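Local coordinates for protein putative diguanylate cyclase (GGDEF) with PAS/PAC domain (PDB 3LIF) that probably makes cyclic di-GMP from two GTP molecules through its GGDEF domain, the chain here being its extracellular sensor domain of PDC fold, at residues L171-S174 with D175-L179; E150-Y153 with F154-Y158; S184-T187 with G188-M191. One frame throughout, in Å; residues are numbered along the deposited sequence.

Contact 1: L171-S174 with D175-L179; sequences LLHS and DGRLL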
ATOM      1  N   LEU A 171      -6.116   0.592   5.276  1.00 24.54           N
ATOM      2  CA  LEU A 171      -5.209  -0.334   4.648  1.00 22.71           C
ATOM      3  C   LEU A 171      -3.961  -0.326   5.489  1.00 22.53           C
ATOM      4  O   LEU A 171      -3.350   0.721   5.659  1.00 22.29           O
ATOM      5  CB  LEU A 171      -4.917   0.106   3.226  1.00 22.49           C
ATOM      6  CG  LEU A 171      -3.863  -0.750   2.519  1.00 20.96           C
ATOM      7  CD1 LEU A 171      -4.299  -2.143   2.381  1.00 17.53           C
ATOM      8  CD2 LEU A 171      -3.465  -0.198   1.176  1.00 19.71           C
ATOM      9  N   LEU A 172      -3.603  -1.477   6.052  1.00 22.62           N
ATOM     10  CA  LEU A 172      -2.413  -1.541   6.879  1.00 23.49           C
ATOM     11  C   LEU A 172      -1.392  -2.575   6.442  1.00 23.62           C
ATOM     12  O   LEU A 172      -1.688  -3.500   5.664  1.00 23.67           O
ATOM     13  CB  LEU A 172      -2.732  -1.741   8.363  1.00 23.77           C
ATOM     14  CG  LEU A 172      -3.831  -0.843   8.933  1.00 24.98           C
ATOM     15  CD1 LEU A 172      -5.128  -1.690   9.174  1.00 22.91           C
ATOM     16  CD2 LEU A 172      -3.370  -0.170  10.198  1.00 22.45           C
ATOM     17  N   HIS A 173      -0.166  -2.391   6.927  1.00 22.97           N
ATOM     18  CA  HIS A 173       0.841  -3.358   6.628  1.00 22.81           C
ATOM     19  C   HIS A 173       0.637  -4.432   7.671  1.00 23.52           C
ATOM     20  O   HIS A 173       0.238  -4.171   8.845  1.00 23.04           O
ATOM     21  CB  HIS A 173       2.219  -2.766   6.775  1.00 22.30           C
ATOM     22  CG  HIS A 173       3.305  -3.677   6.330  1.00 23.09           C
ATOM     23  ND1 HIS A 173       3.770  -4.718   7.119  1.00 23.53           N
ATOM     24  CD2 HIS A 173       4.039  -3.703   5.179  1.00 20.53           C
ATOM     25  CE1 HIS A 173       4.750  -5.342   6.472  1.00 20.99           C
ATOM     26  NE2 HIS A 173       4.909  -4.767   5.282  1.00 20.53           N
ATOM     27  N   SER A 174       0.894  -5.657   7.252  1.00 23.30           N
ATOM     28  CA  SER A 174       0.896  -6.750   8.176  1.00 22.36           C
ATOM     29  C   SER A 174       1.569  -6.432   9.535  1.00 21.97           C
ATOM     30  O   SER A 174       1.191  -6.979  10.542  1.00 20.39           O
ATOM     31  CB  SER A 174       1.604  -7.882   7.507  1.00 22.36           C
ATOM     32  OG  SER A 174       1.798  -8.860   8.458  1.00 22.61           O
ATOM     33  N   ASP A 175       2.555  -5.535   9.567  1.00 22.66           N
ATOM     34  CA  ASP A 175       3.261  -5.240  10.844  1.00 23.18           C
ATOM     35  C   ASP A 175       2.727  -4.043  11.592  1.00 22.77           C
ATOM     36  O   ASP A 175       3.363  -3.555  12.526  1.00 23.17           O
ATOM     37  CB  ASP A 175       4.795  -5.065  10.658  1.00 22.72           C
ATOM     38  CG  ASP A 175       5.167  -3.852   9.801  1.00 26.91           C
ATOM     39  OD1 ASP A 175       4.453  -2.784   9.751  1.00 29.22           O
ATOM     40  OD2 ASP A 175       6.211  -3.995   9.136  1.00 29.92           O
ATOM     41  N   GLY A 176       1.579  -3.535  11.183  1.00 22.76           N
ATOM     42  CA  GLY A 176       0.965  -2.475  11.964  1.00 22.46           C
ATOM     43  C   GLY A 176       1.156  -1.091  11.365  1.00 22.69           C
ATOM     44  O   GLY A 176       0.577  -0.120  11.832  1.00 22.78           O
ATOM     45  N   ARG A 177       1.983  -0.959  10.342  1.00 22.84           N
ATOM     46  CA  ARG A 177       2.145   0.350   9.796  1.00 22.91           C
ATOM     47  C   ARG A 177       0.873   0.637   9.036  1.00 23.73           C
ATOM     48  O   ARG A 177       0.356  -0.254   8.302  1.00 24.43           O
ATOM     49  CB  ARG A 177       3.307   0.363   8.857  1.00 23.02           C
ATOM     50  CG  ARG A 177       4.647   0.573   9.539  1.00 22.92           C
ATOM     51  CD  ARG A 177       5.735   0.417   8.516  1.00 19.55           C
ATOM     52  NE  ARG A 177       5.860  -0.974   8.105  1.00 18.99           N
ATOM     53  CZ  ARG A 177       6.555  -1.369   7.043  1.00 20.43           C
ATOM     54  NH1 ARG A 177       7.170  -0.487   6.232  1.00 19.55           N
ATOM     55  NH2 ARG A 177       6.651  -2.661   6.800  1.00 19.10           N
ATOM     56  N   LEU A 178       0.357   1.859   9.216  1.00 22.98           N
ATOM     57  CA  LEU A 178      -0.833   2.314   8.527  1.00 22.30           C
ATOM     58  C   LEU A 178      -0.481   2.955   7.172  1.00 22.55           C
ATOM     59  O   LEU A 178       0.241   3.927   7.132  1.00 23.89           O
ATOM     60  CB  LEU A 178      -1.595   3.313   9.425  1.00 21.54           C
ATOM     61  CG  LEU A 178      -2.740   4.098   8.716  1.00 18.93           C
ATOM     62  CD1 LEU A 178      -3.912   3.223   8.359  1.00 12.45           C
ATOM     63  CD2 LEU A 178      -3.228   5.258   9.504  1.00 14.06           C
ATOM     64  N   LEU A 179      -0.975   2.429   6.063  1.00 22.99           N
ATOM     65  CA  LEU A 179      -0.744   3.068   4.735  1.00 23.13           C
ATOM     66  C   LEU A 179      -1.814   4.095   4.393  1.00 24.39           C
ATOM     67  O   LEU A 179      -1.564   5.190   3.867  1.00 24.34           O
ATOM     68  CB  LEU A 179      -0.769   2.041   3.610  1.00 21.74           C
ATOM     69  CG  LEU A 179       0.529   1.284   3.396  1.00 20.61           C
ATOM     70  CD1 LEU A 179       0.589   0.154   4.428  1.00 15.61           C
ATOM     71  CD2 LEU A 179       0.631   0.771   1.927  1.00 13.39           C
TER

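Contact 2: E150-Y153 with F154-Y158; sequences ESEY and FSTFY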
ATOM      1  N   GLU A 150       0.225   5.637  -4.928  1.00 26.45           N
ATOM      2  CA  GLU A 150      -0.670   6.815  -4.830  1.00 27.67           C
ATOM      3  C   GLU A 150      -1.761   6.566  -3.759  1.00 29.03           C
ATOM      4  O   GLU A 150      -2.763   5.836  -3.989  1.00 29.11           O
ATOM      5  CB  GLU A 150      -1.350   7.110  -6.162  1.00 27.74           C
ATOM      6  CG  GLU A 150      -2.314   8.268  -6.081  1.00 26.63           C
ATOM      7  CD  GLU A 150      -1.594   9.591  -6.344  1.00 33.54           C
ATOM      8  OE1 GLU A 150      -1.097   9.816  -7.484  1.00 34.20           O
ATOM      9  OE2 GLU A 150      -1.531  10.434  -5.427  1.00 34.44           O
ATOM     10  N   SER A 151      -1.608   7.127  -2.582  1.00 29.34           N
ATOM     11  CA  SER A 151      -2.561   6.722  -1.570  1.00 31.17           C
ATOM     12  C   SER A 151      -4.007   7.200  -1.866  1.00 30.54           C
ATOM     13  O   SER A 151      -4.974   6.508  -1.517  1.00 31.15           O
ATOM     14  CB  SER A 151      -2.078   7.086  -0.174  1.00 31.52           C
ATOM     15  OG  SER A 151      -1.952   8.497  -0.076  1.00 35.80           O
ATOM     16  N   GLU A 152      -4.141   8.331  -2.550  1.00 30.49           N
ATOM     17  CA  GLU A 152      -5.440   8.858  -2.996  1.00 30.92           C
ATOM     18  C   GLU A 152      -6.220   7.818  -3.847  1.00 30.85           C
ATOM     19  O   GLU A 152      -7.455   7.724  -3.822  1.00 31.54           O
ATOM     20  CB  GLU A 152      -5.231  10.161  -3.757  1.00 30.80           C
ATOM     21  CG  GLU A 152      -6.481  10.872  -4.249  0.50 34.50           C
ATOM     22  CD  GLU A 152      -6.169  12.327  -4.654  0.50 40.72           C
ATOM     23  OE1 GLU A 152      -5.330  12.984  -3.976  0.50 42.57           O
ATOM     24  OE2 GLU A 152      -6.742  12.817  -5.663  0.50 42.75           O
ATOM     25  N   TYR A 153      -5.513   6.990  -4.569  1.00 29.13           N
ATOM     26  CA  TYR A 153      -6.230   6.007  -5.277  1.00 28.79           C
ATOM     27  C   TYR A 153      -7.054   5.163  -4.318  1.00 30.64           C
ATOM     28  O   TYR A 153      -8.190   4.788  -4.648  1.00 33.29           O
ATOM     29  CB  TYR A 153      -5.271   5.099  -5.978  1.00 28.33           C
ATOM     30  CG  TYR A 153      -5.903   4.030  -6.762  1.00 25.48           C
ATOM     31  CD1 TYR A 153      -6.597   4.327  -7.945  1.00 24.69           C
ATOM     32  CD2 TYR A 153      -5.783   2.693  -6.362  1.00 26.78           C
ATOM     33  CE1 TYR A 153      -7.141   3.317  -8.714  1.00 24.34           C
ATOM     34  CE2 TYR A 153      -6.341   1.656  -7.113  1.00 25.23           C
ATOM     35  CZ  TYR A 153      -7.002   2.001  -8.286  1.00 26.17           C
ATOM     36  OH  TYR A 153      -7.559   1.035  -9.017  1.00 29.84           O
ATOM     37  N   PHE A 154      -6.495   4.796  -3.165  1.00 30.33           N
ATOM     38  CA  PHE A 154      -7.224   3.926  -2.262  1.00 29.65           C
ATOM     39  C   PHE A 154      -8.332   4.712  -1.509  1.00 30.25           C
ATOM     40  O   PHE A 154      -9.473   4.242  -1.363  1.00 30.00           O
ATOM     41  CB  PHE A 154      -6.290   3.262  -1.264  1.00 28.74           C
ATOM     42  CG  PHE A 154      -5.484   2.146  -1.835  1.00 25.69           C
ATOM     43  CD1 PHE A 154      -6.021   0.867  -1.943  1.00 20.41           C
ATOM     44  CD2 PHE A 154      -4.160   2.357  -2.195  1.00 22.10           C
ATOM     45  CE1 PHE A 154      -5.282  -0.172  -2.451  1.00 19.92           C
ATOM     46  CE2 PHE A 154      -3.387   1.312  -2.716  1.00 22.33           C
ATOM     47  CZ  PHE A 154      -3.949   0.036  -2.835  1.00 24.12           C
ATOM     48  N   SER A 155      -8.005   5.891  -1.015  1.00 29.53           N
ATOM     49  CA  SER A 155      -9.001   6.574  -0.235  1.00 29.87           C
ATOM     50  C   SER A 155     -10.216   6.902  -1.100  1.00 31.59           C
ATOM     51  O   SER A 155     -11.336   6.952  -0.639  1.00 32.83           O
ATOM     52  CB  SER A 155      -8.419   7.830   0.420  1.00 29.34           C
ATOM     53  OG  SER A 155      -7.666   8.574  -0.498  1.00 26.58           O
ATOM     54  N   THR A 156     -10.006   7.109  -2.383  1.00 32.91           N
ATOM     55  CA  THR A 156     -11.083   7.500  -3.266  1.00 32.59           C
ATOM     56  C   THR A 156     -12.000   6.326  -3.505  1.00 32.19           C
ATOM     57  O   THR A 156     -13.190   6.464  -3.534  1.00 32.01           O
ATOM     58  CB  THR A 156     -10.434   7.975  -4.551  1.00 33.68           C
ATOM     59  OG1 THR A 156     -10.000   9.311  -4.303  1.00 36.37           O
ATOM     60  CG2 THR A 156     -11.344   7.879  -5.806  1.00 31.02           C
ATOM     61  N   PHE A 157     -11.424   5.166  -3.691  1.00 31.83           N
ATOM     62  CA  PHE A 157     -12.197   3.976  -3.756  1.00 32.56           C
ATOM     63  C   PHE A 157     -12.923   3.809  -2.417  1.00 33.69           C
ATOM     64  O   PHE A 157     -14.091   3.386  -2.397  1.00 33.73           O
ATOM     65  CB  PHE A 157     -11.246   2.800  -3.950  1.00 31.96           C
ATOM     66  CG  PHE A 157     -11.925   1.472  -4.018  1.00 32.96           C
ATOM     67  CD1 PHE A 157     -12.988   1.262  -4.889  1.00 34.47           C
ATOM     68  CD2 PHE A 157     -11.501   0.417  -3.237  1.00 31.47           C
ATOM     69  CE1 PHE A 157     -13.617   0.008  -4.959  1.00 31.18           C
ATOM     70  CE2 PHE A 157     -12.122  -0.825  -3.293  1.00 29.69           C
ATOM     71  CZ  PHE A 157     -13.179  -1.029  -4.159  1.00 31.16           C
ATOM     72  N   TYR A 158     -12.253   4.144  -1.299  1.00 33.75           N
ATOM     73  CA  TYR A 158     -12.802   3.731  -0.015  1.00 34.18           C
ATOM     74  C   TYR A 158     -14.013   4.567   0.288  1.00 36.07           C
ATOM     75  O   TYR A 158     -14.979   4.087   0.891  1.00 35.70           O
ATOM     76  CB  TYR A 158     -11.816   3.746   1.165  1.00 32.85           C
ATOM     77  CG  TYR A 158     -10.737   2.704   1.087  1.00 29.73           C
ATOM     78  CD1 TYR A 158     -10.915   1.539   0.336  1.00 28.10           C
ATOM     79  CD2 TYR A 158      -9.527   2.893   1.733  1.00 26.32           C
ATOM     80  CE1 TYR A 158      -9.907   0.583   0.232  1.00 24.89           C
ATOM     81  CE2 TYR A 158      -8.506   1.955   1.653  1.00 25.04           C
ATOM     82  CZ  TYR A 158      -8.697   0.804   0.902  1.00 26.72           C
ATOM     83  OH  TYR A 158      -7.684  -0.126   0.836  1.00 24.91           O
TER
HETATM   84  O   HOH W   1      -5.237   9.554   0.499  1.00 41.95           O

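Contact 3: S184-T187 with G188-M191; sequences SLQT and GRDM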
ATOM      1  N   SER A 184     -10.250   9.747   8.014  1.00 28.54           N
ATOM      2  CA  SER A 184      -9.224  10.601   8.555  1.00 28.98           C
ATOM      3  C   SER A 184      -8.160  11.004   7.541  1.00 29.03           C
ATOM      4  O   SER A 184      -7.661  12.066   7.636  1.00 29.49           O
ATOM      5  CB  SER A 184      -8.510   9.910   9.745  1.00 29.73           C
ATOM      6  OG  SER A 184      -7.429   9.088   9.297  1.00 30.53           O
ATOM      7  N   LEU A 185      -7.767  10.148   6.608  1.00 29.23           N
ATOM      8  CA  LEU A 185      -6.608  10.434   5.729  1.00 30.01           C
ATOM      9  C   LEU A 185      -5.230  10.321   6.428  1.00 30.07           C
ATOM     10  O   LEU A 185      -4.202  10.654   5.847  1.00 30.06           O
ATOM     11  CB  LEU A 185      -6.735  11.787   5.000  1.00 29.28           C
ATOM     12  CG  LEU A 185      -7.894  11.837   3.995  1.00 30.91           C
ATOM     13  CD1 LEU A 185      -7.918  13.094   3.142  1.00 27.19           C
ATOM     14  CD2 LEU A 185      -7.958  10.570   3.133  1.00 30.74           C
ATOM     15  N   GLN A 186      -5.183   9.823   7.656  1.00 29.90           N
ATOM     16  CA  GLN A 186      -3.872   9.541   8.242  1.00 29.59           C
ATOM     17  C   GLN A 186      -3.064   8.480   7.506  1.00 29.72           C
ATOM     18  O   GLN A 186      -3.574   7.673   6.715  1.00 30.24           O
ATOM     19  CB  GLN A 186      -4.012   9.201   9.703  1.00 29.44           C
ATOM     20  CG  GLN A 186      -4.576  10.335  10.474  1.00 30.89           C
ATOM     21  CD  GLN A 186      -4.701  10.056  11.949  1.00 36.23           C
ATOM     22  OE1 GLN A 186      -5.643  10.507  12.557  1.00 38.23           O
ATOM     23  NE2 GLN A 186      -3.751   9.313  12.538  1.00 38.62           N
ATOM     24  N   THR A 187      -1.775   8.483   7.758  1.00 30.22           N
ATOM     25  CA  THR A 187      -0.895   7.596   7.016  1.00 30.48           C
ATOM     26  C   THR A 187       0.475   7.617   7.690  1.00 30.86           C
ATOM     27  O   THR A 187       0.855   8.631   8.242  1.00 31.42           O
ATOM     28  CB  THR A 187      -0.798   8.081   5.556  1.00 30.48           C
ATOM     29  OG1 THR A 187       0.016   7.174   4.819  1.00 33.32           O
ATOM     30  CG2 THR A 187      -0.207   9.472   5.460  1.00 27.96           C
ATOM     31  N   GLY A 188       1.193   6.499   7.705  1.00 31.28           N
ATOM     32  CA  GLY A 188       2.553   6.473   8.257  1.00 31.37           C
ATOM     33  C   GLY A 188       2.622   5.934   9.686  1.00 32.16           C
ATOM     34  O   GLY A 188       3.564   5.197  10.067  1.00 32.60           O
ATOM     35  N   ARG A 189       1.609   6.252  10.490  1.00 31.51           N
ATOM     36  CA  ARG A 189       1.697   5.917  11.889  1.00 29.37           C
ATOM     37  C   ARG A 189       1.713   4.451  12.168  1.00 28.72           C
ATOM     38  O   ARG A 189       1.371   3.627  11.322  1.00 28.60           O
ATOM     39  CB  ARG A 189       0.694   6.670  12.724  1.00 29.74           C
ATOM     40  CG  ARG A 189      -0.754   6.538  12.497  1.00 30.42           C
ATOM     41  CD  ARG A 189      -1.239   7.615  13.503  1.00 38.04           C
ATOM     42  NE  ARG A 189      -2.579   7.507  14.129  1.00 42.51           N
ATOM     43  CZ  ARG A 189      -2.832   7.003  15.336  1.00 43.24           C
ATOM     44  NH1 ARG A 189      -1.900   6.486  16.098  1.00 44.49           N
ATOM     45  NH2 ARG A 189      -4.051   6.996  15.794  1.00 48.25           N
ATOM     46  N   ASP A 190       2.229   4.130  13.347  1.00 28.46           N
ATOM     47  CA  ASP A 190       2.451   2.754  13.755  1.00 27.76           C
ATOM     48  C   ASP A 190       1.300   2.291  14.632  1.00 27.70           C
ATOM     49  O   ASP A 190       1.097   2.772  15.726  1.00 26.58           O
ATOM     50  CB  ASP A 190       3.773   2.669  14.497  1.00 27.07           C
ATOM     51  CG  ASP A 190       4.152   1.240  14.836  1.00 28.41           C
ATOM     52  OD1 ASP A 190       5.322   1.036  15.231  1.00 28.27           O
ATOM     53  OD2 ASP A 190       3.288   0.327  14.707  1.00 25.47           O
HETATM   54  N   MSE A 191       0.508   1.361  14.135  1.00 28.34           N
HETATM   55  CA  MSE A 191      -0.660   0.944  14.882  1.00 28.64           C
HETATM   56  C   MSE A 191      -0.473  -0.442  15.514  1.00 28.88           C
HETATM   57  O   MSE A 191      -1.453  -1.085  15.898  1.00 30.03           O
HETATM   58  CB  MSE A 191      -1.808   0.849  13.932  1.00 28.50           C
HETATM   59  CG  MSE A 191      -1.878   1.981  12.951  1.00 32.16           C
HETATM   60 SE   MSE A 191      -2.802   3.495  13.733  1.00 43.42          SE
HETATM   61  CE  MSE A 191      -1.295   4.597  14.070  1.00 37.69           C
TER

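Contact 1: L171-S174 with D175-L179
His-173 and Arg-177 run side by side in the same direction, with ring and guanidinium planes 41° apart. Arg-177 NH2 lies 3.1 Å above the centre of the His-173 ring, over one face. The ring edge is used differently: the backbone N of Asp-175 donates to His-173 ND1 at 2.9 Å, almost in the ring plane, which is consistent with ND1 carrying no proton. With CG anti to the backbone N (chi1 -173°), the imidazole is swung over the turn where both partners can reach it. Two antiparallel strands, 168-173 and 178-182, are joined here by a type I turn from His-173 to Gly-176 with a G1 bulge. Its bonds are Gly-176 N to His-173 O and His-173 N to Arg-177 O, and Gly-176 has the expected positive phi of 102°. Asp-175 OD1 accepts from Arg-177 N, forming an Asx turn, and also from Arg-177 NE at 2.8 Å. Arg-177 NH2 completes a side-on salt bridge with Asp-175 OD2 (2.7 Å), while NH1 bonds to Gly-116 O. Farther along the hairpin, Leu-172 CD2 packs on Leu-178 CD1 at 3.9 Å, with Met-191 against both leucines.

Contact 2: E150-Y153 with F154-Y158
Phe-154 and Tyr-153 form a T-shaped pair at the start of helix 151-158, the edge of Tyr-153 directed at the face of Phe-154. The ring planes make an angle of 79° and the centroids are 5.8 Å apart. Traced outward, Phe-154 begins with CB 3.5 Å from Ser-151 O, one turn earlier in the helix. Its CG then stands anti to the carbonyl carbon (chi1 -76°), and this turns the ring away from the helix backbone, between Tyr-153 and the sheet. On one flank of the ring, Phe-154 CD2 comes within 4.2 Å of Glu-150 O. On the other, Phe-154 CD1 lies 3.4 Å from Tyr-158 OH, one turn later. Tyr-153 CD2 stands over the face, 4.5 Å from Phe-154 CD2. The far end, Phe-154 CZ, rests 4.0 Å from Leu-171 CD2 of strand 168-173. Since Leu-171 CD2 and Tyr-153 CD2 lie over opposite faces, the buried ring is sandwiched between a methyl group and a ring edge.

The backbone bonds are those of the first helical turns. Ser-151 O accepts from both Phe-154 N and Ser-155 N, the latter being the straighter bond (162°). Glu-152 O accepts from Thr-156 N at 3.0 Å and, weakly, from Thr-156 OG1. On a different side of the helix, a water lies 2.8 Å from Ser-155 OG and makes only a weak bond with Ser-151 OG.

Tyr-153 and Phe-154 also touch Thr-31 of the long helix 5-47, while Phe-157 stacks on His-27. The short amphipathic helix thus wedges between that long helix and the second sheet, just after strand 141-149, the last of the first sheet along the chain though central in it, at the junction between the two sheet modules of a tandem PDC sensor.

Contact 3: S184-T187 with G188-M191
Gln-186 and Arg-189 bring their side chains together across Thr-187 and Gly-188, the terminal amide of Gln-186 coming to the edge of the Arg-189 guanidinium. The two flat groups are nearly coplanar, 25° apart, although the chains bearing them cross at a slant. Arg-189 has CG between its backbone N and carbonyl carbon (chi1 60°) and is extended from there to NE, which returns the group toward Gln-186. This is the loose side: Arg-189 is exposed and also touches a crystal neighbour, and its approach to the selenomethionine Met-191 is too close in the model to be trusted.

The firmer side is turned toward the hairpin. Thr-187 OG1 hydrogen-bonds to Leu-179 O, and the backbones of Gly-188 and Arg-189 bond to Leu-178. Gly-188 has a positive phi of 99°, a conformation easily reached without a side chain. Earlier in the loop, Gln-186 N donates to Ser-184 OG at 2.9 Å in an ST turn, though the position of that oxygen is less certain.

Gln-186, Arg-189 and Met-191 all touch Leu-178. The segment therefore runs irregularly beside the outermost strand 178-182, on its way from that strand to helix 195-203.

In the fold
Along the chain the order is contact 2, contact 1, contact 3, all within the Cache-type sensor region. Contact 2 spans helix 151-158, which follows the last strand of the first five-stranded sheet. Contact 1 is the opening hairpin of the second, whose strand order, 2-1-5-4-3, repeats that of the first. Contacts 1 and 3 have centres about 9 Å apart and are joined by a probable hydrogen bond, Gly-176 O to Met-191 N at 2.7 Å. Contact 2 lies about 15 Å from contact 1 and 14 Å from contact 3, centre to centre, meeting the latter through Ser-155 and Leu-185. Helix, edge hairpin and following loop thus pack together on one side of the second module.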